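Oxidoreductase (Methanosarcina mazei, PDB 3KA7) binds flavin-adenine dinucleotide and probably acts as an oxidoreductase of the flavin-containing amine oxidoreductase family, its substrate not established. Local coordinates at residues A[281-292]-A[360-370]; A[306-314]-A[326-334]. All coordinates share one frame; numbering follows the deposited sequence.

Interaction 1 of 2, residues A[281-292]-A[360-370]; sequences GIKICLAADEPL and KRYEVLLIQSY. With FAD (flavin-adenine dinucleotide), chain B.
Leu286 and Tyr362 lie side by side on one face of an antiparallel strand pair, CD1 of the leucine over a face of the ring, 4.1 Å from Tyr362 CD1. The tyrosine CG sits between its backbone N and carbonyl carbon (chi1 61°), which swings the ring alongside the leucine; Tyr362 CB meets Ala288 CB in their non-hydrogen-bonded pair, 4.1 Å apart. Further along this face, Ile282 CG2 meets Ile367 CG2 at 3.7 Å, and helix 342-356 packs on both residues. Midway a classic beta bulge shifts the register: Leu365 and Leu366 both face Cys285, whose O takes a 2.8 Å bond from Leu365 N and a weak one from Leu366 N. Leu365 CB thus fits between Cys285 and Ala287, and its side chain reaches Phe47 and Leu49. At the flavin end, the Tyr370 ring lies with one face against the dimethyl edge of FAD, C8M 3.4 Å above its plane. Lys283, bent at chi3, crosses toward it and gives Tyr370 OH a weak bond from NZ, whose stronger partner is Gly52 O. Replacing Tyr370 with alanine would probably open a gap beside the two flavin methyls. At the far end, Glu290 OE2 accepts Arg361 N at 2.8 Å through its anti lone pair.

Interaction 2 of 2, residues A[306-314]-A[326-334]; sequences RINGVNEVT and HLTMCHQYV
This is a buried antiparallel strand pairing within the mixed sheet beside the flavin, with a polar cluster of side chains at one end: Glu312 and Thr314 meet His326 and Thr328 there. Thr328 OG1 donates to Glu312 OE2 over 2.7 Å, using the anti lone pair of the carboxylate. That same carboxylate lies stacked on the His326 ring, their planes 18° apart and OE1 4.2 Å above the ring centre. Glu312 CG stands anti to the backbone N (chi1 -162°), and the extended chain carries the acid across to strand 326-334. The backbone amides of Leu292, Val293 and Gly294 also bind its oxygens, so the buried carboxylate is well supplied with donors and is likely to stay ionised. Thr314 OG1 comes to the edge of the His326 ring, 2.8 Å from ND1, where either atom could be the donor, and it also accepts Leu327 N.

Strand 307-311 lies between 298-300 and 326-334 in this sheet, and its hydrogen-bonded pairs with the latter are Gly309 with His331 and Asn311 with Met329. On the face shared by Val310 and Cys330 packing is tight: Val310 CG2 presses on Thr328 CG2 at 3.3 Å, the valine chi1 (5°) being nearly eclipsed. On the other face the Asn311 side chain runs alongside selenomethionine Met329, OD1 3.7 Å from CE; a water ties that OD1 to Val313 N and Leu327 O, while the strongest polar partner of the asparagine side chain is Phe54, outside both segments. Met329 also touches Phe54, one of the FAD-binding residues, while the His331 side chain approaches the FAD itself and bonds through NE2 to Ser164. At the opposite end of the pairing Asn308 OD1 stands in for a backbone carbonyl, taking Tyr333 N at 2.8 Å.

Following the chain, strand 280-288 comes first and runs into the turn that ends segment 281-292; strand 298-300 follows, then 307-311, which interaction 2 pairs with 326-334 across a short connection. After helix 342-356 the chain returns as 362-370, and interaction 1 closes the longer loop. The contacts therefore nest, with both segments of interaction 2 lying between those of interaction 1. Strand 280-288 joins them, since it is flanked by 326-334 and by the outermost strand 362-370, and Leu286 N probably bonds to Thr328 O. A second link is the packing of Ile282 CD1 on Val334 CG2. Helix 342-356, in the outer loop, packs against residues of both contacts.

Interaction 1 of 2, residues A[281-292]-A[360-370]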
# COMPACT_ATOMS: atom_id res chain seq x y z
N GLY A 281 9.90 1.06 4.86
CA GLY A 281 9.97 2.45 4.43
C GLY A 281 9.89 3.38 5.62
O GLY A 281 9.54 2.97 6.73
N ILE A 282 10.22 4.64 5.38
CA ILE A 282 10.10 5.67 6.39
C ILE A 282 9.23 6.81 5.86
O ILE A 282 9.41 7.25 4.73
CB ILE A 282 11.46 6.24 6.77
CG1 ILE A 282 12.29 5.19 7.49
CG2 ILE A 282 11.27 7.49 7.64
CD1 ILE A 282 13.78 5.47 7.38
N LYS A 283 8.28 7.24 6.68
CA LYS A 283 7.35 8.31 6.36
C LYS A 283 7.71 9.54 7.21
O LYS A 283 7.80 9.43 8.44
CB LYS A 283 5.93 7.85 6.68
CG LYS A 283 4.87 8.95 6.59
CD LYS A 283 3.45 8.42 6.76
CE LYS A 283 3.33 7.42 7.91
NZ LYS A 283 1.90 7.14 8.20
N ILE A 284 7.93 10.68 6.56
CA ILE A 284 8.19 11.92 7.27
C ILE A 284 7.00 12.85 7.06
O ILE A 284 6.70 13.21 5.92
CB ILE A 284 9.49 12.60 6.76
CG1 ILE A 284 10.69 11.66 6.97
CG2 ILE A 284 9.69 13.97 7.44
CD1 ILE A 284 11.99 12.21 6.39
N CYS A 285 6.33 13.22 8.14
CA CYS A 285 5.16 14.10 8.07
C CYS A 285 5.58 15.52 8.41
O CYS A 285 6.23 15.75 9.42
CB CYS A 285 4.09 13.64 9.07
SG CYS A 285 3.51 11.93 8.74
N LEU A 286 5.20 16.47 7.56
CA LEU A 286 5.58 17.88 7.74
C LEU A 286 4.35 18.69 8.06
O LEU A 286 3.29 18.50 7.46
CB LEU A 286 6.22 18.43 6.46
CG LEU A 286 7.37 17.61 5.85
CD1 LEU A 286 7.86 18.26 4.56
CD2 LEU A 286 8.52 17.42 6.84
N ALA A 287 4.48 19.60 9.02
CA ALA A 287 3.44 20.57 9.31
C ALA A 287 3.83 21.81 8.51
O ALA A 287 4.73 22.54 8.91
CB ALA A 287 3.40 20.86 10.79
N ALA A 288 3.20 22.03 7.37
CA ALA A 288 3.64 23.10 6.48
C ALA A 288 2.81 24.37 6.69
O ALA A 288 1.61 24.29 6.87
CB ALA A 288 3.57 22.65 5.02
N ASP A 289 3.47 25.53 6.65
CA ASP A 289 2.79 26.82 6.80
C ASP A 289 2.42 27.41 5.44
O ASP A 289 1.89 28.53 5.35
CB ASP A 289 3.68 27.81 7.55
CG ASP A 289 4.12 27.28 8.88
OD1 ASP A 289 3.31 27.33 9.82
OD2 ASP A 289 5.27 26.81 8.99
N GLU A 290 2.71 26.66 4.39
CA GLU A 290 2.39 27.04 3.02
C GLU A 290 2.37 25.75 2.20
O GLU A 290 2.94 24.76 2.61
CB GLU A 290 3.47 27.97 2.47
CG GLU A 290 4.86 27.33 2.39
CD GLU A 290 5.91 28.29 1.85
OE1 GLU A 290 5.60 29.02 0.88
OE2 GLU A 290 7.03 28.30 2.39
N PRO A 291 1.69 25.76 1.04
CA PRO A 291 1.72 24.57 0.20
C PRO A 291 3.14 24.21 -0.23
O PRO A 291 3.94 25.09 -0.56
CB PRO A 291 0.87 24.98 -1.02
CG PRO A 291 0.04 26.11 -0.55
CD PRO A 291 0.85 26.83 0.48
N LEU A 292 3.47 22.91 -0.21
CA LEU A 292 4.77 22.46 -0.66
C LEU A 292 4.64 21.71 -1.98
O LEU A 292 5.49 21.84 -2.86
CB LEU A 292 5.46 21.59 0.40
CG LEU A 292 5.69 22.26 1.76
CD1 LEU A 292 6.22 21.24 2.78
CD2 LEU A 292 6.63 23.45 1.64
N LYS A 360 11.46 26.88 2.11
CA LYS A 360 10.04 26.79 2.45
C LYS A 360 9.83 26.74 3.96
O LYS A 360 10.73 26.37 4.72
CB LYS A 360 9.38 25.58 1.77
CG LYS A 360 9.40 25.65 0.26
CD LYS A 360 8.45 26.71 -0.26
CE LYS A 360 8.21 26.53 -1.76
NZ LYS A 360 7.51 27.72 -2.34
N ARG A 361 8.63 27.12 4.37
CA ARG A 361 8.30 27.24 5.78
C ARG A 361 7.52 26.02 6.25
O ARG A 361 6.34 25.86 5.94
CB ARG A 361 7.48 28.52 5.99
CG ARG A 361 7.02 28.78 7.40
CD ARG A 361 8.14 28.56 8.38
NE ARG A 361 9.03 29.70 8.49
CZ ARG A 361 8.95 30.63 9.43
NH1 ARG A 361 8.00 30.58 10.36
NH2 ARG A 361 9.82 31.63 9.45
N TYR A 362 8.19 25.14 6.98
CA TYR A 362 7.53 23.95 7.54
C TYR A 362 8.32 23.45 8.74
O TYR A 362 9.45 23.87 8.96
CB TYR A 362 7.45 22.83 6.48
CG TYR A 362 8.81 22.38 6.02
CD1 TYR A 362 9.49 21.36 6.68
CD2 TYR A 362 9.43 22.98 4.93
CE1 TYR A 362 10.75 20.97 6.28
CE2 TYR A 362 10.69 22.59 4.52
CZ TYR A 362 11.34 21.58 5.20
OH TYR A 362 12.59 21.19 4.81
N GLU A 363 7.71 22.55 9.50
CA GLU A 363 8.41 21.85 10.57
C GLU A 363 8.16 20.36 10.41
O GLU A 363 7.09 19.93 9.96
CB GLU A 363 7.90 22.31 11.93
CG GLU A 363 8.03 23.82 12.17
CD GLU A 363 7.17 24.30 13.33
OE1 GLU A 363 5.94 24.02 13.34
OE2 GLU A 363 7.71 24.98 14.23
N VAL A 364 9.14 19.56 10.78
CA VAL A 364 8.93 18.13 10.82
C VAL A 364 8.00 17.82 11.99
O VAL A 364 8.31 18.15 13.14
CB VAL A 364 10.25 17.39 10.98
CG1 VAL A 364 10.01 15.89 11.15
CG2 VAL A 364 11.17 17.70 9.79
N LEU A 365 6.88 17.17 11.70
CA LEU A 365 5.86 16.89 12.69
C LEU A 365 6.09 15.53 13.36
O LEU A 365 6.06 15.42 14.59
CB LEU A 365 4.47 16.95 12.04
CG LEU A 365 3.20 16.77 12.86
CD1 LEU A 365 3.06 17.81 13.98
CD2 LEU A 365 1.96 16.76 11.95
N LEU A 366 6.30 14.50 12.55
CA LEU A 366 6.48 13.15 13.08
C LEU A 366 7.17 12.31 12.02
O LEU A 366 6.89 12.45 10.83
CB LEU A 366 5.13 12.52 13.43
CG LEU A 366 5.15 11.18 14.18
CD1 LEU A 366 5.82 11.34 15.55
CD2 LEU A 366 3.75 10.60 14.32
N ILE A 367 8.08 11.44 12.45
CA ILE A 367 8.71 10.49 11.55
C ILE A 367 8.30 9.10 12.02
O ILE A 367 8.40 8.80 13.21
CB ILE A 367 10.24 10.64 11.59
CG1 ILE A 367 10.62 12.07 11.19
CG2 ILE A 367 10.95 9.59 10.70
CD1 ILE A 367 12.10 12.36 11.37
N GLN A 368 7.80 8.29 11.09
CA GLN A 368 7.32 6.94 11.42
C GLN A 368 8.00 5.91 10.52
O GLN A 368 8.00 6.07 9.30
CB GLN A 368 5.80 6.88 11.23
CG GLN A 368 5.03 7.90 12.11
CD GLN A 368 3.58 8.13 11.68
OE1 GLN A 368 2.64 7.62 12.30
NE2 GLN A 368 3.40 8.90 10.61
N SER A 369 8.58 4.86 11.12
CA SER A 369 9.29 3.84 10.35
C SER A 369 8.51 2.53 10.32
O SER A 369 7.87 2.16 11.32
CB SER A 369 10.68 3.57 10.94
OG SER A 369 11.49 4.74 10.89
N TYR A 370 8.56 1.84 9.19
CA TYR A 370 7.78 0.62 9.00
C TYR A 370 8.63 -0.49 8.43
O TYR A 370 9.34 -0.32 7.44
CB TYR A 370 6.61 0.89 8.04
CG TYR A 370 5.67 1.94 8.58
CD1 TYR A 370 4.52 1.58 9.26
CD2 TYR A 370 5.94 3.28 8.41
CE1 TYR A 370 3.66 2.54 9.79
CE2 TYR A 370 5.09 4.25 8.92
CZ TYR A 370 3.95 3.87 9.60
OH TYR A 370 3.10 4.82 10.10
PA FAD B . -3.28 -4.62 8.48
O1A FAD B . -1.97 -5.36 8.52
O2A FAD B . -3.21 -3.12 8.35
O5B FAD B . -4.13 -4.99 9.79
C5B FAD B . -3.89 -6.21 10.48
C4B FAD B . -4.68 -6.07 11.78
O4B FAD B . -4.62 -7.26 12.54
C3B FAD B . -4.12 -4.94 12.64
O3B FAD B . -5.14 -4.01 12.97
C2B FAD B . -3.59 -5.66 13.89
O2B FAD B . -3.71 -4.89 15.07
C1B FAD B . -4.45 -6.92 13.92
N9A FAD B . -3.83 -8.08 14.58
C8A FAD B . -2.53 -8.55 14.49
N7A FAD B . -2.45 -9.69 15.23
C5A FAD B . -3.67 -9.93 15.77
C6A FAD B . -4.15 -10.93 16.61
N6A FAD B . -3.38 -11.96 16.94
N1A FAD B . -5.48 -10.90 17.00
C2A FAD B . -6.32 -9.90 16.57
N3A FAD B . -5.85 -8.91 15.74
C4A FAD B . -4.54 -8.94 15.36
N1 FAD B . -1.52 1.79 0.69
C2 FAD B . -2.22 2.53 -0.25
O2 FAD B . -3.10 1.98 -0.93
N3 FAD B . -1.91 3.87 -0.43
C4 FAD B . -0.90 4.47 0.30
O4 FAD B . -0.62 5.65 0.15
C4X FAD B . -0.19 3.73 1.24
N5 FAD B . 0.83 4.32 1.97
C5X FAD B . 1.52 3.57 2.91
C6 FAD B . 2.54 4.15 3.66
C7 FAD B . 3.22 3.41 4.61
C7M FAD B . 4.32 4.07 5.41
C8 FAD B . 2.88 2.08 4.81
C8M FAD B . 3.59 1.24 5.82
C9 FAD B . 1.87 1.49 4.05
C9A FAD B . 1.18 2.24 3.10
N10 FAD B . 0.17 1.65 2.35
C10 FAD B . -0.52 2.39 1.42
C1' FAD B . -0.15 0.19 2.47
C2' FAD B . -1.39 0.03 3.36
O2' FAD B . -1.25 0.85 4.52
C3' FAD B . -1.53 -1.43 3.75
O3' FAD B . -1.36 -2.25 2.59
C4' FAD B . -2.86 -1.82 4.39
O4' FAD B . -3.23 -0.93 5.43
C5' FAD B . -2.67 -3.20 5.00
O5' FAD B . -3.94 -3.69 5.33
P FAD B . -4.13 -5.21 5.75
O1P FAD B . -5.46 -5.70 5.22
O2P FAD B . -2.94 -6.06 5.36
O3P FAD B . -4.26 -5.23 7.35
O HOH W 1 4.50 24.36 10.91
O HOH W 2 4.37 27.67 -1.14

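Interaction 2 of 2, residues A[306-314]-A[326-334]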
# COMPACT_ATOMS: atom_id res chain seq x y z
N ARG A 306 17.26 9.57 -0.71
CA ARG A 306 16.31 8.55 -0.23
C ARG A 306 14.84 8.84 -0.54
O ARG A 306 14.09 7.92 -0.88
CB ARG A 306 16.47 8.34 1.28
CG ARG A 306 17.74 7.62 1.66
CD ARG A 306 17.64 6.19 1.19
NE ARG A 306 18.91 5.48 1.16
CZ ARG A 306 19.75 5.39 2.18
NH1 ARG A 306 19.43 5.98 3.32
NH2 ARG A 306 20.89 4.71 2.07
N ILE A 307 14.40 10.08 -0.38
CA ILE A 307 12.96 10.39 -0.55
C ILE A 307 12.50 10.11 -1.99
O ILE A 307 13.13 10.56 -2.95
CB ILE A 307 12.63 11.84 -0.14
CG1 ILE A 307 12.78 11.97 1.39
CG2 ILE A 307 11.20 12.19 -0.52
CD1 ILE A 307 12.55 13.38 1.93
N ASN A 308 11.44 9.31 -2.13
CA ASN A 308 10.94 8.93 -3.46
C ASN A 308 9.80 9.82 -3.95
O ASN A 308 9.59 9.99 -5.16
CB ASN A 308 10.44 7.49 -3.44
CG ASN A 308 11.52 6.52 -3.03
OD1 ASN A 308 11.36 5.83 -2.04
ND2 ASN A 308 12.63 6.49 -3.78
N GLY A 309 9.03 10.35 -3.02
CA GLY A 309 7.98 11.28 -3.41
C GLY A 309 7.24 11.80 -2.20
O GLY A 309 7.50 11.41 -1.06
N VAL A 310 6.31 12.70 -2.45
CA VAL A 310 5.58 13.30 -1.36
C VAL A 310 4.17 13.64 -1.82
O VAL A 310 3.93 13.79 -3.02
CB VAL A 310 6.37 14.52 -0.80
CG1 VAL A 310 7.63 14.81 -1.62
CG2 VAL A 310 5.51 15.73 -0.55
N ASN A 311 3.22 13.67 -0.88
CA ASN A 311 1.87 14.16 -1.19
C ASN A 311 1.41 15.20 -0.18
O ASN A 311 2.12 15.51 0.77
CB ASN A 311 0.83 13.03 -1.40
CG ASN A 311 0.40 12.33 -0.11
OD1 ASN A 311 0.81 12.67 1.00
ND2 ASN A 311 -0.46 11.32 -0.27
N GLU A 312 0.23 15.77 -0.43
CA GLU A 312 -0.27 16.88 0.36
C GLU A 312 -1.78 16.78 0.35
O GLU A 312 -2.47 17.50 -0.38
CB GLU A 312 0.15 18.20 -0.29
CG GLU A 312 0.08 19.40 0.61
CD GLU A 312 0.96 20.52 0.09
OE1 GLU A 312 0.49 21.31 -0.77
OE2 GLU A 312 2.13 20.60 0.54
N VAL A 313 -2.32 15.86 1.14
CA VAL A 313 -3.72 15.51 1.00
C VAL A 313 -4.67 16.60 1.50
O VAL A 313 -5.88 16.55 1.24
CB VAL A 313 -4.06 14.16 1.67
CG1 VAL A 313 -3.24 13.03 0.99
CG2 VAL A 313 -3.79 14.22 3.16
N THR A 314 -4.13 17.56 2.22
CA THR A 314 -4.95 18.68 2.68
C THR A 314 -5.35 19.57 1.49
O THR A 314 -6.22 20.44 1.61
CB THR A 314 -4.23 19.51 3.77
OG1 THR A 314 -2.84 19.66 3.42
CG2 THR A 314 -4.31 18.78 5.10
N HIS A 326 -0.80 22.96 5.99
CA HIS A 326 -0.95 21.80 5.11
C HIS A 326 -0.25 20.61 5.74
O HIS A 326 0.71 20.76 6.50
CB HIS A 326 -0.36 22.07 3.71
CG HIS A 326 -1.31 22.76 2.78
ND1 HIS A 326 -2.45 22.16 2.30
CD2 HIS A 326 -1.29 24.01 2.25
CE1 HIS A 326 -3.10 23.00 1.51
NE2 HIS A 326 -2.41 24.12 1.45
N LEU A 327 -0.74 19.42 5.43
CA LEU A 327 -0.08 18.18 5.83
C LEU A 327 0.64 17.64 4.61
O LEU A 327 -0.00 17.25 3.64
CB LEU A 327 -1.12 17.16 6.31
CG LEU A 327 -0.62 15.76 6.67
CD1 LEU A 327 0.57 15.80 7.65
CD2 LEU A 327 -1.77 14.91 7.20
N THR A 328 1.96 17.63 4.67
CA THR A 328 2.77 17.14 3.56
C THR A 328 3.52 15.92 4.07
O THR A 328 4.23 15.99 5.07
CB THR A 328 3.75 18.21 3.11
OG1 THR A 328 3.04 19.43 2.85
CG2 THR A 328 4.51 17.76 1.85
N MSE A 329 3.32 14.79 3.38
CA MSE A 329 3.93 13.52 3.79
C MSE A 329 4.88 12.97 2.73
O MSE A 329 4.55 12.93 1.55
CB MSE A 329 2.86 12.50 4.17
CG MSE A 329 2.02 12.95 5.36
SE MSE A 329 0.73 11.62 5.92
CE MSE A 329 -0.39 11.59 4.38
N CYS A 330 6.06 12.55 3.19
CA CYS A 330 7.14 12.09 2.32
C CYS A 330 7.39 10.60 2.56
O CYS A 330 7.31 10.14 3.69
CB CYS A 330 8.43 12.83 2.66
SG CYS A 330 8.23 14.64 2.72
N HIS A 331 7.72 9.87 1.50
CA HIS A 331 8.08 8.45 1.64
C HIS A 331 9.48 8.17 1.13
O HIS A 331 9.88 8.66 0.07
CB HIS A 331 7.13 7.54 0.87
CG HIS A 331 7.34 6.09 1.17
ND1 HIS A 331 7.05 5.54 2.40
CD2 HIS A 331 7.87 5.09 0.42
CE1 HIS A 331 7.37 4.25 2.39
NE2 HIS A 331 7.86 3.96 1.20
N GLN A 332 10.20 7.34 1.87
CA GLN A 332 11.45 6.81 1.37
C GLN A 332 11.52 5.30 1.57
O GLN A 332 11.26 4.78 2.66
CB GLN A 332 12.65 7.52 2.00
CG GLN A 332 12.77 7.33 3.51
CD GLN A 332 13.79 8.28 4.15
OE1 GLN A 332 14.93 7.88 4.43
NE2 GLN A 332 13.37 9.51 4.40
N TYR A 333 11.81 4.59 0.48
CA TYR A 333 12.13 3.18 0.50
C TYR A 333 13.29 2.92 1.46
O TYR A 333 14.24 3.69 1.49
CB TYR A 333 12.54 2.76 -0.92
CG TYR A 333 13.38 1.50 -1.03
CD1 TYR A 333 12.80 0.25 -0.89
CD2 TYR A 333 14.75 1.57 -1.28
CE1 TYR A 333 13.56 -0.91 -0.99
CE2 TYR A 333 15.52 0.41 -1.40
CZ TYR A 333 14.91 -0.82 -1.25
OH TYR A 333 15.64 -1.99 -1.36
N VAL A 334 13.21 1.84 2.24
CA VAL A 334 14.34 1.35 3.05
C VAL A 334 14.65 -0.08 2.64
O VAL A 334 13.78 -0.95 2.68
CB VAL A 334 14.04 1.41 4.58
CG1 VAL A 334 15.18 0.84 5.40
CG2 VAL A 334 13.79 2.84 5.00
O HOH W 3 14.96 5.38 -0.78
O HOH W 4 -0.27 14.51 2.87